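Local coordinates for carbohydrate oxidase (Microdochium nivale, PDB 3RJA), which uses FAD and molecular oxygen to oxidise the C1 hydroxyl of mono-, oligo- and polysaccharides, giving the corresponding lactones and hydrogen peroxide, at residues A2-L7 and C55-L61; D21-V26 and A39-T43; A232-Y236 and A273-L277; E244-R248 and I259-Y264. All coordinates share one frame; numbering follows the deposited sequence. Where two conformers were deposited one is given.

Contact 1: A2-L7 and C55-L61; sequences AIEACL and CAKKLNL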
# COMPACT_ATOMS: atom_id res chain seq x y z
N ALA A 2 -22.74 -21.67 16.10
CA ALA A 2 -21.72 -22.68 15.87
C ALA A 2 -20.27 -22.10 15.83
O ALA A 2 -19.38 -22.66 16.45
CB ALA A 2 -22.06 -23.44 14.60
N ILE A 3 -20.06 -21.00 15.08
CA ILE A 3 -18.72 -20.40 14.93
C ILE A 3 -18.22 -19.82 16.26
O ILE A 3 -17.05 -20.01 16.61
CB ILE A 3 -18.62 -19.34 13.73
CG1 ILE A 3 -17.22 -18.76 13.61
CG2 ILE A 3 -19.70 -18.25 13.84
CD1 ILE A 3 -16.12 -19.82 13.14
N GLU A 4 -19.09 -19.13 16.99
CA GLU A 4 -18.71 -18.60 18.31
C GLU A 4 -18.27 -19.78 19.22
O GLU A 4 -17.21 -19.75 19.84
CB GLU A 4 -19.87 -17.85 18.97
CG GLU A 4 -20.29 -16.52 18.30
CD GLU A 4 -21.12 -16.70 17.03
OE1 GLU A 4 -21.62 -17.82 16.80
OE2 GLU A 4 -21.29 -15.71 16.29
N ALA A 5 -19.09 -20.82 19.28
CA ALA A 5 -18.81 -22.00 20.11
C ALA A 5 -17.47 -22.60 19.71
O ALA A 5 -16.65 -22.92 20.56
CB ALA A 5 -19.91 -23.04 19.94
N CYS A 6 -17.24 -22.72 18.40
CA CYS A 6 -15.99 -23.30 17.88
C CYS A 6 -14.77 -22.50 18.32
O CYS A 6 -13.77 -23.08 18.73
CB CYS A 6 -16.00 -23.40 16.35
SG CYS A 6 -14.56 -24.26 15.69
N LEU A 7 -14.85 -21.18 18.19
CA LEU A 7 -13.74 -20.33 18.54
C LEU A 7 -13.49 -20.36 20.06
O LEU A 7 -12.35 -20.43 20.52
CB LEU A 7 -14.01 -18.88 18.07
CG LEU A 7 -13.96 -18.68 16.57
CD1 LEU A 7 -14.56 -17.32 16.17
CD2 LEU A 7 -12.53 -18.88 15.99
N CYS A 55 -11.63 -23.67 12.61
CA CYS A 55 -13.09 -23.45 12.70
C CYS A 55 -13.72 -23.12 11.34
O CYS A 55 -14.82 -23.62 10.99
CB CYS A 55 -13.39 -22.31 13.71
SG CYS A 55 -13.10 -22.84 15.41
N ALA A 56 -13.02 -22.28 10.58
CA ALA A 56 -13.49 -21.90 9.25
C ALA A 56 -13.66 -23.16 8.42
O ALA A 56 -14.70 -23.36 7.78
CB ALA A 56 -12.52 -20.94 8.59
N LYS A 57 -12.63 -24.03 8.44
CA LYS A 57 -12.69 -25.32 7.71
C LYS A 57 -13.85 -26.21 8.19
O LYS A 57 -14.59 -26.79 7.38
CB LYS A 57 -11.36 -26.09 7.83
CG LYS A 57 -11.44 -27.46 7.13
CD LYS A 57 -10.16 -28.25 7.29
CE LYS A 57 -10.31 -29.65 6.72
NZ LYS A 57 -9.02 -30.34 6.84
N LYS A 58 -14.02 -26.30 9.51
CA LYS A 58 -15.10 -27.11 10.10
C LYS A 58 -16.51 -26.67 9.66
O LYS A 58 -17.37 -27.51 9.40
CB LYS A 58 -14.99 -27.08 11.63
CG LYS A 58 -15.94 -28.03 12.34
CD LYS A 58 -16.15 -27.64 13.81
CE LYS A 58 -16.59 -28.84 14.66
NZ LYS A 58 -15.45 -29.81 14.87
N LEU A 59 -16.73 -25.35 9.57
CA LEU A 59 -18.06 -24.80 9.35
C LEU A 59 -18.27 -24.34 7.90
O LEU A 59 -19.27 -23.68 7.58
CB LEU A 59 -18.34 -23.67 10.35
CG LEU A 59 -18.25 -24.13 11.82
CD1 LEU A 59 -18.27 -22.95 12.78
CD2 LEU A 59 -19.35 -25.13 12.20
N ASN A 60 -17.34 -24.73 7.02
CA ASN A 60 -17.30 -24.24 5.64
C ASN A 60 -17.46 -22.71 5.49
O ASN A 60 -18.33 -22.23 4.76
CB ASN A 60 -18.30 -24.97 4.74
CG ASN A 60 -17.93 -24.88 3.25
OD1 ASN A 60 -16.76 -24.65 2.88
ND2 ASN A 60 -18.92 -25.05 2.40
N LEU A 61 -16.61 -21.95 6.17
CA LEU A 61 -16.65 -20.49 6.06
C LEU A 61 -15.43 -19.98 5.29
O LEU A 61 -14.37 -20.62 5.32
CB LEU A 61 -16.67 -19.87 7.46
CG LEU A 61 -17.78 -20.32 8.43
CD1 LEU A 61 -17.51 -19.78 9.86
CD2 LEU A 61 -19.19 -19.87 7.95

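Contact 2: D21-V26 and A39-T43; sequences DYERDV and AIAQT. With ABL ((2R,3R,4R,5R)-4,5-dihydroxy-2-(hydroxymethyl)-6-oxopiperidin-3-yl beta-D-glucopyranoside), chain H.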
# COMPACT_ATOMS: atom_id res chain seq x y z
N ASP A 21 -15.07 -3.13 21.93
CA ASP A 21 -14.14 -3.86 21.08
C ASP A 21 -14.77 -4.23 19.74
O ASP A 21 -14.15 -4.05 18.71
CB ASP A 21 -13.58 -5.10 21.78
CG ASP A 21 -12.41 -4.76 22.71
OD1 ASP A 21 -11.24 -4.89 22.27
OD2 ASP A 21 -12.64 -4.34 23.86
N TYR A 22 -16.02 -4.72 19.77
CA TYR A 22 -16.69 -5.11 18.53
C TYR A 22 -16.88 -3.88 17.62
O TYR A 22 -16.48 -3.92 16.46
CB TYR A 22 -18.03 -5.81 18.80
CG TYR A 22 -18.77 -6.22 17.54
CD1 TYR A 22 -19.62 -5.34 16.89
CD2 TYR A 22 -18.61 -7.49 17.01
CE1 TYR A 22 -20.30 -5.73 15.73
CE2 TYR A 22 -19.25 -7.88 15.86
CZ TYR A 22 -20.10 -6.99 15.22
OH TYR A 22 -20.76 -7.40 14.07
N GLU A 23 -17.47 -2.81 18.17
CA GLU A 23 -17.68 -1.58 17.41
C GLU A 23 -16.39 -1.04 16.79
O GLU A 23 -16.40 -0.61 15.65
CB GLU A 23 -18.37 -0.48 18.26
CG GLU A 23 -19.82 -0.84 18.70
CD GLU A 23 -20.81 -1.01 17.55
OE1 GLU A 23 -20.93 -0.08 16.74
OE2 GLU A 23 -21.48 -2.07 17.47
N ARG A 24 -15.29 -1.04 17.56
CA ARG A 24 -13.99 -0.64 17.05
C ARG A 24 -13.51 -1.57 15.91
O ARG A 24 -13.11 -1.10 14.85
CB ARG A 24 -12.95 -0.62 18.18
CG ARG A 24 -11.51 -0.46 17.67
CD ARG A 24 -10.47 -0.42 18.81
NE ARG A 24 -9.18 -0.88 18.31
CZ ARG A 24 -8.01 -0.77 18.96
NH1 ARG A 24 -7.98 -0.18 20.15
NH2 ARG A 24 -6.88 -1.25 18.42
N ASP A 25 -13.53 -2.87 16.15
CA ASP A 25 -12.95 -3.84 15.23
C ASP A 25 -13.74 -3.98 13.89
O ASP A 25 -13.16 -4.29 12.84
CB ASP A 25 -12.84 -5.22 15.89
CG ASP A 25 -11.72 -5.31 16.96
OD1 ASP A 25 -10.82 -4.46 17.03
OD2 ASP A 25 -11.75 -6.28 17.75
N VAL A 26 -15.07 -3.75 13.95
CA VAL A 26 -15.95 -4.00 12.83
C VAL A 26 -16.05 -2.75 11.91
O VAL A 26 -16.64 -2.81 10.82
CB VAL A 26 -17.39 -4.42 13.29
CG1 VAL A 26 -18.24 -3.18 13.62
CG2 VAL A 26 -18.08 -5.22 12.19
N ALA A 39 -18.39 -13.62 12.46
CA ALA A 39 -17.79 -13.49 13.77
C ALA A 39 -16.43 -12.84 13.65
O ALA A 39 -15.80 -12.94 12.60
CB ALA A 39 -17.66 -14.90 14.46
N ILE A 40 -15.97 -12.18 14.72
CA ILE A 40 -14.64 -11.60 14.76
C ILE A 40 -13.79 -12.28 15.84
O ILE A 40 -14.11 -12.18 17.03
CB ILE A 40 -14.69 -10.10 15.02
CG1 ILE A 40 -15.69 -9.39 14.07
CG2 ILE A 40 -13.27 -9.48 14.86
CD1 ILE A 40 -15.73 -7.84 14.30
N ALA A 41 -12.72 -12.97 15.40
CA ALA A 41 -11.71 -13.59 16.28
C ALA A 41 -10.60 -12.56 16.51
O ALA A 41 -9.85 -12.22 15.58
CB ALA A 41 -11.13 -14.83 15.64
N GLN A 42 -10.50 -12.07 17.75
CA GLN A 42 -9.51 -11.04 18.08
C GLN A 42 -8.29 -11.77 18.64
O GLN A 42 -8.19 -12.02 19.86
CB GLN A 42 -10.09 -10.06 19.10
CG GLN A 42 -9.25 -8.78 19.28
CD GLN A 42 -9.70 -7.96 20.47
OE1 GLN A 42 -10.48 -6.98 20.33
NE2 GLN A 42 -9.23 -8.33 21.64
N THR A 43 -7.37 -12.16 17.75
CA THR A 43 -6.33 -13.12 18.10
C THR A 43 -5.18 -12.50 18.89
O THR A 43 -4.84 -11.34 18.68
CB THR A 43 -5.73 -13.80 16.84
OG1 THR A 43 -5.22 -12.81 15.93
CG2 THR A 43 -6.79 -14.67 16.14
C1A ABL H . -15.01 -7.94 22.87
O1A ABL H . -15.84 -7.53 22.02
C2A ABL H . -15.21 -7.73 24.37
O2A ABL H . -16.00 -6.55 24.51
C3A ABL H . -13.87 -7.48 25.07
O3A ABL H . -14.12 -7.41 26.49
C4A ABL H . -12.92 -8.62 24.79
O1 ABL H . -11.66 -8.39 25.44
C5A ABL H . -12.63 -8.53 23.27
N5 ABL H . -13.88 -8.60 22.50
C6A ABL H . -11.77 -9.73 22.83
O6A ABL H . -12.11 -10.89 23.56
C1 ABL H . -11.17 -9.26 26.49
C2 ABL H . -9.78 -8.77 26.94
O2 ABL H . -8.87 -8.78 25.83
C3 ABL H . -9.23 -9.65 28.05
O3 ABL H . -8.06 -9.03 28.55
C4 ABL H . -10.31 -9.86 29.17
O4 ABL H . -9.87 -10.85 30.08
C5 ABL H . -11.65 -10.29 28.56
O5 ABL H . -12.02 -9.27 27.61
C6 ABL H . -12.76 -10.56 29.58
O6 ABL H . -13.04 -9.50 30.46

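Contact 3: A232-Y236 and A273-L277; sequences AVEDY and AFQPL. With ZN (zinc ion), chain F.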
# COMPACT_ATOMS: atom_id res chain seq x y z
N ALA A 232 9.03 17.00 -18.20
CA ALA A 232 10.33 17.29 -17.60
C ALA A 232 10.60 16.41 -16.38
O ALA A 232 11.72 15.95 -16.15
CB ALA A 232 10.44 18.80 -17.22
N VAL A 233 9.56 16.15 -15.59
CA VAL A 233 9.74 15.32 -14.39
C VAL A 233 10.01 13.88 -14.82
O VAL A 233 10.85 13.22 -14.23
CB VAL A 233 8.55 15.43 -13.42
CG1 VAL A 233 8.74 14.47 -12.20
CG2 VAL A 233 8.35 16.90 -12.96
N GLU A 234 9.35 13.40 -15.88
CA GLU A 234 9.59 12.02 -16.29
C GLU A 234 11.03 11.85 -16.76
O GLU A 234 11.66 10.81 -16.45
CB GLU A 234 8.62 11.50 -17.35
CG GLU A 234 9.02 10.06 -17.77
CD GLU A 234 7.97 9.32 -18.59
OE1 GLU A 234 6.75 9.51 -18.28
OE2 GLU A 234 8.35 8.55 -19.52
N ASP A 235 11.55 12.86 -17.46
CA ASP A 235 12.94 12.82 -17.95
C ASP A 235 13.91 12.69 -16.79
O ASP A 235 14.83 11.84 -16.82
CB ASP A 235 13.32 14.11 -18.74
CG ASP A 235 12.61 14.21 -20.08
OD1 ASP A 235 12.17 13.18 -20.62
OD2 ASP A 235 12.50 15.35 -20.61
N TYR A 236 13.74 13.57 -15.81
CA TYR A 236 14.61 13.60 -14.65
C TYR A 236 14.49 12.25 -13.92
O TYR A 236 15.50 11.65 -13.52
CB TYR A 236 14.23 14.78 -13.75
CG TYR A 236 15.03 14.86 -12.47
CD1 TYR A 236 16.35 15.37 -12.46
CD2 TYR A 236 14.47 14.46 -11.26
CE1 TYR A 236 17.08 15.46 -11.25
CE2 TYR A 236 15.18 14.56 -10.06
CZ TYR A 236 16.48 15.06 -10.06
OH TYR A 236 17.18 15.11 -8.86
N ALA A 273 21.51 18.23 -6.40
CA ALA A 273 20.96 17.02 -7.02
C ALA A 273 19.68 17.28 -7.83
O ALA A 273 19.44 16.63 -8.84
CB ALA A 273 20.74 15.93 -5.96
N PHE A 274 18.86 18.22 -7.36
CA PHE A 274 17.54 18.51 -7.96
C PHE A 274 17.61 19.58 -9.04
O PHE A 274 16.68 19.72 -9.83
CB PHE A 274 16.52 18.97 -6.88
CG PHE A 274 15.14 18.44 -7.10
CD1 PHE A 274 14.88 17.07 -7.00
CD2 PHE A 274 14.11 19.30 -7.46
CE1 PHE A 274 13.59 16.56 -7.22
CE2 PHE A 274 12.80 18.82 -7.68
CZ PHE A 274 12.55 17.44 -7.56
N GLN A 275 18.73 20.32 -9.08
CA GLN A 275 18.89 21.46 -10.01
C GLN A 275 18.60 21.14 -11.49
O GLN A 275 17.99 21.98 -12.17
CB GLN A 275 20.28 22.13 -9.86
CG GLN A 275 20.34 23.59 -10.43
CD GLN A 275 19.35 24.54 -9.76
OE1 GLN A 275 19.28 24.61 -8.54
NE2 GLN A 275 18.58 25.26 -10.56
N PRO A 276 19.04 19.96 -11.99
CA PRO A 276 18.75 19.59 -13.37
C PRO A 276 17.27 19.61 -13.68
O PRO A 276 16.91 19.94 -14.79
CB PRO A 276 19.33 18.16 -13.49
CG PRO A 276 20.50 18.17 -12.54
CD PRO A 276 19.96 18.97 -11.36
N LEU A 277 16.43 19.30 -12.68
CA LEU A 277 14.98 19.32 -12.86
C LEU A 277 14.45 20.75 -12.78
O LEU A 277 13.64 21.17 -13.63
CB LEU A 277 14.27 18.45 -11.81
CG LEU A 277 12.71 18.40 -11.91
CD1 LEU A 277 12.22 18.27 -13.36
CD2 LEU A 277 12.11 17.25 -11.04
ZN ZN F . 11.76 15.33 -22.47

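Contact 4: E244-R248 and I259-Y264; sequences EVNFR and IEGLYY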
# COMPACT_ATOMS: atom_id res chain seq x y z
N GLU A 244 19.39 8.93 -3.84
CA GLU A 244 19.03 9.66 -2.61
C GLU A 244 17.74 10.52 -2.69
O GLU A 244 17.25 11.02 -1.67
CB GLU A 244 20.19 10.59 -2.18
CG GLU A 244 21.47 9.90 -1.69
CD GLU A 244 22.26 9.24 -2.84
OE1 GLU A 244 22.15 9.69 -4.01
OE2 GLU A 244 23.00 8.28 -2.54
N VAL A 245 17.22 10.75 -3.90
CA VAL A 245 16.05 11.62 -4.03
C VAL A 245 14.77 10.79 -4.14
O VAL A 245 14.67 9.86 -4.94
CB VAL A 245 16.19 12.68 -5.14
CG1 VAL A 245 15.78 12.14 -6.51
CG2 VAL A 245 15.37 13.90 -4.80
N ASN A 246 13.80 11.12 -3.29
CA ASN A 246 12.51 10.39 -3.27
C ASN A 246 11.44 11.43 -3.44
O ASN A 246 11.40 12.40 -2.65
CB ASN A 246 12.28 9.68 -1.93
CG ASN A 246 13.42 8.78 -1.52
OD1 ASN A 246 13.33 7.56 -1.65
ND2 ASN A 246 14.49 9.38 -1.01
N PHE A 247 10.60 11.30 -4.46
CA PHE A 247 9.58 12.36 -4.59
C PHE A 247 8.37 11.96 -5.41
O PHE A 247 8.33 10.88 -6.05
CB PHE A 247 10.23 13.68 -5.12
CG PHE A 247 10.55 13.68 -6.61
CD1 PHE A 247 11.64 12.98 -7.12
CD2 PHE A 247 9.76 14.41 -7.49
CE1 PHE A 247 11.96 13.02 -8.50
CE2 PHE A 247 10.06 14.44 -8.89
CZ PHE A 247 11.15 13.76 -9.38
N ARG A 248 7.42 12.88 -5.41
CA ARG A 248 6.20 12.76 -6.22
C ARG A 248 5.64 14.13 -6.61
O ARG A 248 5.99 15.14 -6.01
CB ARG A 248 5.12 11.94 -5.49
CG ARG A 248 4.79 12.37 -4.03
CD ARG A 248 3.42 11.78 -3.62
NE ARG A 248 3.18 11.73 -2.18
CZ ARG A 248 3.09 10.60 -1.48
NH1 ARG A 248 2.86 10.65 -0.17
NH2 ARG A 248 3.24 9.42 -2.07
N ILE A 259 5.71 19.53 -6.14
CA ILE A 259 6.57 18.40 -5.86
C ILE A 259 6.74 18.30 -4.34
O ILE A 259 7.01 19.31 -3.68
CB ILE A 259 7.94 18.56 -6.56
CG1 ILE A 259 7.79 18.30 -8.08
CG2 ILE A 259 8.99 17.68 -5.91
CD1 ILE A 259 9.04 18.69 -8.95
N GLU A 260 6.57 17.11 -3.78
CA GLU A 260 7.04 16.87 -2.40
C GLU A 260 8.01 15.71 -2.40
O GLU A 260 7.82 14.72 -3.09
CB GLU A 260 5.92 16.46 -1.43
CG GLU A 260 4.56 16.99 -1.65
CD GLU A 260 3.56 16.31 -0.70
OE1 GLU A 260 2.64 15.63 -1.18
OE2 GLU A 260 3.75 16.42 0.53
N GLY A 261 8.99 15.81 -1.52
CA GLY A 261 10.04 14.83 -1.51
C GLY A 261 10.83 14.76 -0.24
O GLY A 261 10.66 15.60 0.69
N LEU A 262 11.67 13.73 -0.21
CA LEU A 262 12.60 13.44 0.85
C LEU A 262 13.96 13.10 0.24
O LEU A 262 14.06 12.23 -0.64
CB LEU A 262 12.10 12.26 1.70
CG LEU A 262 12.89 12.06 3.01
CD1 LEU A 262 12.77 13.29 3.92
CD2 LEU A 262 12.54 10.75 3.81
N TYR A 263 14.99 13.79 0.70
CA TYR A 263 16.36 13.60 0.19
C TYR A 263 17.27 13.04 1.27
O TYR A 263 17.32 13.57 2.41
CB TYR A 263 16.93 14.92 -0.35
CG TYR A 263 18.34 14.75 -0.91
CD1 TYR A 263 18.53 14.21 -2.18
CD2 TYR A 263 19.47 15.12 -0.17
CE1 TYR A 263 19.80 14.03 -2.71
CE2 TYR A 263 20.77 14.95 -0.70
CZ TYR A 263 20.92 14.39 -1.97
OH TYR A 263 22.16 14.19 -2.51
N TYR A 264 17.96 11.95 0.94
CA TYR A 264 18.97 11.37 1.85
C TYR A 264 20.26 12.17 1.77
O TYR A 264 21.13 11.90 0.92
CB TYR A 264 19.21 9.89 1.53
CG TYR A 264 18.24 8.98 2.23
CD1 TYR A 264 16.88 8.97 1.86
CD2 TYR A 264 18.65 8.15 3.27
CE1 TYR A 264 15.94 8.14 2.53
CE2 TYR A 264 17.75 7.31 3.93
CZ TYR A 264 16.39 7.31 3.55
OH TYR A 264 15.51 6.49 4.20
O HOH W 1 22.13 12.61 -4.39

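Contact 1: A2-L7 and C55-L61
A disulfide takes the place of any polar bond here: SG of Cys6 is joined to SG of Cys55 at 2.1 Å, tying the N-terminal helix to the last turn of helix 46-58. The C-S-S-C torsion is -91°, close to the value at which the two sulfurs disturb each other least. The two cysteines reach the bridge differently: SG of Cys6 stands opposite its own backbone N (chi1 -174°), whereas SG of Cys55 lies beside its backbone N and opposite its carbonyl carbon (chi1 -72°). From the helix end, CD of Lys58 passes 4.2 Å from SG of Cys6.

Beside the bridge, toward the start of the first helix, the packing is aliphatic. Leu59 pushes its CD1 branch against the backbone of that helix, 3.4 Å from CA of Ile3, while its CD2 branch meets CB of Ala2. Helix 46-58 is the connection of a beta-alpha-beta crossover in the FAD-binding domain, running from strand 39-42 to the parallel strand 63-66, and it finishes in a Schellman motif. Asn60 adopts a left-handed backbone conformation, and Leu61 N donates to Ala56 O at 2.9 Å, accompanied by a weak bond from Asn60 N to Lys57 O. The reversal swings Leu61 back toward the first helix, where its CD1 lies 3.6 Å from CD1 of Ile3. The same Ile3 CD1 also touches CB of Cys55, at 3.7 Å. Ile3 continues inward onto Leu84 and Ala39 of the parallel sheet, and Leu61 O accepts from NH1 of Arg462.

Contact 2: D21-V26 and A39-T43
The carboxamide of Gln42 ends between two acidic side chains of the helix, an odd neighbourhood for the oxygen placed there: modelled OE1 lies 3.0 Å from OD2 of Asp25 and, for one of the two conformers of Asp21, 3.0 Å from its OD1. Oxygen facing oxygen suggests that the amide is turned over in the model, so the bonding of its two ends remains doubtful. The amide plane stands 79° from the Asp25 carboxylate, and the Gln42 chain reaches it fully stretched, CG lying opposite the backbone N (chi1 -167°). Arg90 holds both acids from outside, forming salt bridges to Asp21 OD1 and Asp25 OD1, and probably offsets the gathering of negative charge.

Strand 39-42 is an edge strand of the small parallel sheet in the FAD-binding domain, and the short segment 21-25 of helix 20-25 runs at 98° to it, their axes 10.3 Å apart. Two residues before Gln42 the contact is apolar. CD1 of Ile40 touches both CE2 of Tyr22 and CB of Val26, 3.9 Å from each, while Val26 CB also lies over one face of the Tyr22 ring.

At the outer end the segments line a surface pocket for the lactam analogue of the substrate. Its O1A rests 3.3 Å from CB of Asp21, and its C6A sits against the end of Gln42. With an alanine in place of Gln42, a gap would probably open beside C6A and the two carboxylates would lose the amide, Arg90 still bridging both. The ligand is also hydrogen-bonded to Thr19 OG1 and Ile16 N.

Contact 3: A232-Y236 and A273-L277
Tyr236 of helix 223-239 is the knob that enters a hole made by Ala273, Phe274, Pro276 and Leu277 on helix 267-278. These are the two helices of a beta-alpha-beta-beta-alpha-beta unit with strand order 4-1-3-2, the ferredoxin-like arrangement, and their short segments run at 140° to each other, 10.2 Å between axes.

Tyr236 CB starts against CD1 of Leu277 at 4.0 Å. That methyl also reaches back to Ala232 O and to CG2 of Val233. With CG opposite the backbone N (chi1 177°), the ring is carried straight across to the second helix. Leu277 CB lies over one ring face in a CH-pi contact, 3.8 Å from the Tyr236 centroid, and Leu277 CD2 meets CD2 of the ring. Farther out the two sides diverge: CE2 touches CE1 of Phe274 at 3.8 Å, the two rings inclined obliquely, whereas CE1 approaches CB of Pro276 at the ring edge.

One residue before the tyrosine, Asp235 OD2 binds a zinc ion at 2.0 Å together with Glu231.

The second helix is kinked at Pro276, and Leu277 N turns to Phe274 O rather than to Ala273 O. Tyr236 OH takes up that carbonyl, donating to Ala273 O at 2.7 Å from a position 51° out of the carbonyl plane.

Contact 4: E244-R248 and I259-Y264
Two tyrosine rings and an amide crowd the open end of this hairpin. The Tyr264 ring has Asn246 ND2 at its edge, 3.8 Å from CD1, with Glu244 O near the same plane, while the Tyr263 ring leans obliquely over Glu244, CE1 lying 3.5 Å from Glu244 CB. CG of Tyr263, opposite its backbone N (chi1 -179°), sends the ring across to Glu244 on the facing segment. A water bound to Glu244 OE1 also lies close to Tyr263 OH. With a phenylalanine in place of Tyr263, that water would probably lose its partner on this strand.

The strands pair antiparallel, as an inner hairpin of the eight-stranded antiparallel sheet. Leu262 O is gripped twice: Asn246 N and Asn246 ND2, each 2.9 Å from it, come from opposite faces of the carbonyl plane. Leu262 N returns a bond to Asn246 O at 2.8 Å. Opposite Phe247, in a non-hydrogen-bonded pair, the partner is Gly261, whose CA lies 3.8 Å from Phe247 CB. Beyond it, Phe247 CD2 packs on CG2 of Ile259 at 3.7 Å.

Chemistry divides between the faces. Val245, Phe247 and Tyr263 turn to the helices, whereas Asn246, Arg248, Glu260 and Leu262 share the other face, Leu262 resting on Phe148. Glu260 is held by Tyr252. Arg248 belongs to the sugar-analogue pocket by the flavin, and its salt bridge to Asp358 is consistent with a guanidinium held in position beside the analogue.

In the fold
The four contacts form two pairs on opposite sides of the chain's centre. Contact 1 packs on the small parallel sheet of the FAD-binding domain, contact 2 includes one edge strand, and they touch through Ile3 and Ala39; contacts 3 and 4 are built from consecutive elements of the ferredoxin-like unit, with Val233 and Tyr236 packing on Phe247. Both members of the first pair are partly buried, and differ in chemistry: a covalent bridge with aliphatic packing near the chain's start, against clustered acids beside a surface sugar analogue. The second pair is buried. Its helices meet through aromatic and aliphatic side chains, its strands through regular backbone bonds, and contact 4 extends to the analogue beside the flavin.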